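Local coordinates for protein cytochrome P450 reductase (Amycolatopsis methanolica 239, PDB 5OGX) that passes electrons from NADH, through FAD and a [2Fe-2S] cluster, to a partner cytochrome P450 that O-demethylates lignin-derived aromatics such as guaiacol, at residues A[98-103]-A[126-131]. Sequence-based numbering, arbitrary orientation.
Sequences HPLRDL and EPLAFE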
loop_
_atom_site.group_PDB
_atom_site.type_symbol
_atom_site.label_atom_id
_atom_site.label_comp_id
_atom_site.label_asym_id
_atom_site.label_seq_id
_atom_site.Cartn_x
_atom_site.Cartn_y
_atom_site.Cartn_z
ATOM N N HIS A 98 -6.211 7.160 11.494
ATOM C CA HIS A 98 -7.488 7.304 10.809
ATOM C C HIS A 98 -8.303 6.031 10.988
ATOM O O HIS A 98 -7.790 4.936 10.738
ATOM C CB HIS A 98 -7.266 7.572 9.323
ATOM C CG HIS A 98 -6.350 8.722 9.056
ATOM N ND1 HIS A 98 -6.649 10.008 9.448
ATOM C CD2 HIS A 98 -5.143 8.782 8.446
ATOM C CE1 HIS A 98 -5.664 10.815 9.089
ATOM N NE2 HIS A 98 -4.737 10.094 8.482
ATOM N N PRO A 99 -9.563 6.125 11.389
ATOM C CA PRO A 99 -10.341 4.908 11.642
ATOM C C PRO A 99 -10.613 4.131 10.363
ATOM O O PRO A 99 -10.965 4.695 9.325
ATOM C CB PRO A 99 -11.644 5.441 12.247
ATOM C CG PRO A 99 -11.780 6.826 11.630
ATOM C CD PRO A 99 -10.362 7.352 11.523
ATOM N N LEU A 100 -10.453 2.819 10.454
ATOM C CA LEU A 100 -10.911 1.928 9.397
ATOM C C LEU A 100 -12.432 1.941 9.366
ATOM O O LEU A 100 -13.072 1.765 10.405
ATOM C CB LEU A 100 -10.402 0.511 9.660
ATOM C CG LEU A 100 -10.870 -0.621 8.747
ATOM C CD1 LEU A 100 -10.382 -0.357 7.325
ATOM C CD2 LEU A 100 -10.321 -1.953 9.258
ATOM N N ARG A 101 -13.026 2.145 8.192
ATOM C CA ARG A 101 -14.485 2.201 8.183
ATOM C C ARG A 101 -15.056 1.655 6.883
ATOM O O ARG A 101 -14.355 1.496 5.880
ATOM C CB ARG A 101 -14.991 3.625 8.441
ATOM C CG ARG A 101 -14.689 4.649 7.362
ATOM C CD ARG A 101 -15.272 6.019 7.772
ATOM N NE ARG A 101 -15.123 7.019 6.714
ATOM C CZ ARG A 101 -15.903 7.095 5.640
ATOM N NH1 ARG A 101 -16.902 6.233 5.481
ATOM N NH2 ARG A 101 -15.688 8.031 4.721
ATOM N N ASP A 102 -16.351 1.339 6.931
ATOM C CA ASP A 102 -17.060 0.855 5.750
ATOM C C ASP A 102 -17.453 2.027 4.865
ATOM O O ASP A 102 -17.987 3.030 5.350
ATOM C CB ASP A 102 -18.297 0.068 6.162
ATOM C CG ASP A 102 -17.973 -1.041 7.133
ATOM O OD1 ASP A 102 -17.289 -1.997 6.719
ATOM O OD2 ASP A 102 -18.384 -0.943 8.308
ATOM N N LEU A 103 -17.191 1.903 3.570
ATOM C CA LEU A 103 -17.396 3.001 2.637
ATOM C C LEU A 103 -18.690 2.809 1.866
ATOM O O LEU A 103 -19.081 1.682 1.550
ATOM C CB LEU A 103 -16.238 3.110 1.644
ATOM C CG LEU A 103 -14.842 3.105 2.266
ATOM C CD1 LEU A 103 -13.773 3.226 1.183
ATOM C CD2 LEU A 103 -14.728 4.231 3.293
ATOM N N GLU A 126 -19.243 10.230 2.105
ATOM C CA GLU A 126 -18.615 11.049 3.131
ATOM C C GLU A 126 -17.111 11.089 2.903
ATOM O O GLU A 126 -16.531 10.113 2.413
ATOM C CB GLU A 126 -18.895 10.494 4.535
ATOM C CG GLU A 126 -20.332 10.021 4.747
ATOM C CD GLU A 126 -21.339 11.158 4.710
ATOM O OE1 GLU A 126 -22.547 10.884 4.503
ATOM O OE2 GLU A 126 -20.924 12.327 4.892
ATOM N N PRO A 127 -16.449 12.183 3.280
ATOM C CA PRO A 127 -14.989 12.246 3.115
ATOM C C PRO A 127 -14.299 11.130 3.880
ATOM O O PRO A 127 -14.691 10.779 4.997
ATOM C CB PRO A 127 -14.614 13.619 3.689
ATOM C CG PRO A 127 -15.874 14.406 3.694
ATOM C CD PRO A 127 -17.020 13.445 3.791
ATOM N N LEU A 128 -13.250 10.586 3.273
ATOM C CA LEU A 128 -12.412 9.582 3.911
ATOM C C LEU A 128 -11.137 10.235 4.425
ATOM O O LEU A 128 -10.443 10.923 3.672
ATOM C CB LEU A 128 -12.066 8.467 2.930
ATOM C CG LEU A 128 -11.226 7.340 3.530
ATOM C CD1 LEU A 128 -12.047 6.655 4.627
ATOM C CD2 LEU A 128 -10.809 6.346 2.449
ATOM N N ALA A 129 -10.835 10.024 5.705
ATOM C CA ALA A 129 -9.560 10.446 6.275
ATOM C C ALA A 129 -8.532 9.356 6.016
ATOM O O ALA A 129 -8.768 8.201 6.371
ATOM C CB ALA A 129 -9.691 10.696 7.777
ATOM N N PHE A 130 -7.404 9.718 5.398
ATOM C CA PHE A 130 -6.336 8.761 5.105
ATOM C C PHE A 130 -5.033 9.519 4.884
ATOM O O PHE A 130 -5.020 10.740 4.708
ATOM C CB PHE A 130 -6.654 7.900 3.865
ATOM C CG PHE A 130 -6.837 8.706 2.601
ATOM C CD1 PHE A 130 -8.094 9.181 2.255
ATOM C CD2 PHE A 130 -5.760 8.991 1.768
ATOM C CE1 PHE A 130 -8.290 9.942 1.101
ATOM C CE2 PHE A 130 -5.949 9.756 0.602
ATOM C CZ PHE A 130 -7.218 10.230 0.280
ATOM N N GLU A 131 -3.928 8.772 4.895
ATOM C CA GLU A 131 -2.621 9.282 4.488
ATOM C C GLU A 131 -2.351 8.827 3.065
ATOM O O GLU A 131 -2.684 7.694 2.711
ATOM C CB GLU A 131 -1.506 8.745 5.389
ATOM C CG GLU A 131 -1.662 9.107 6.860
ATOM C CD GLU A 131 -1.525 10.594 7.090
ATOM O OE1 GLU A 131 -0.626 11.220 6.481
ATOM O OE2 GLU A 131 -2.325 11.140 7.866
HETATM O O HOH W 1 -10.729 7.238 8.248
HETATM O O HOH W 2 -12.842 8.731 7.461
#
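Arg101, at the start of strand 101-114, and His98, in the loop leading into it, tie this part of the FAD-binding domain, an antiparallel beta-barrel domain of the ferredoxin reductase type, to the loop 126-131 between strands 117-124 and 135-139. The two segments run roughly antiparallel, but no direct backbone hydrogen bond joins them. Side chains and two waters bridge the gap instead.

The first polar link is a His-carboxylate hydrogen bond. His98 NE2 donates to Glu131 OE2 over 2.7 Å, nearly straight at 166°. The oxygen is met on its anti side, and the ring and carboxylate planes are almost coplanar. Glu131 reaches the ring because its chain bends at chi2 (-66°). One face of the imidazole lies against the backbone of Ala129 and Phe130, with Phe130 N above the ring centre. Ala129 CB sits 3.5 Å from His98 ND1.

At the other end, Arg101 NH2 donates to Pro127 O at 2.9 Å. The bond is bent, and the donor stands above the carbonyl plane. A weak bond from the same nitrogen reaches Glu126 O. The Arg101 chain is extended from CG to NE, which carries the guanidinium across to these carbonyls.

Apolar contact backs this group. Within segment 98-103, Leu103 CD2 lies above one guanidinium face, toward its rim; across the contact it meets Leu128 CD1 at 3.9 Å. Both leucines pack on Leu161 of strand 160-166, and the Phe130 side chain packs on Pro193 and Leu151, about 13 Å from the bound FAD. Polar links do most of the joining.

Water fills the middle. One molecule donates to both Pro99 O and Ala129 O. The second accepts from Ala129 N and, at 2.9 Å, from Arg101 NE.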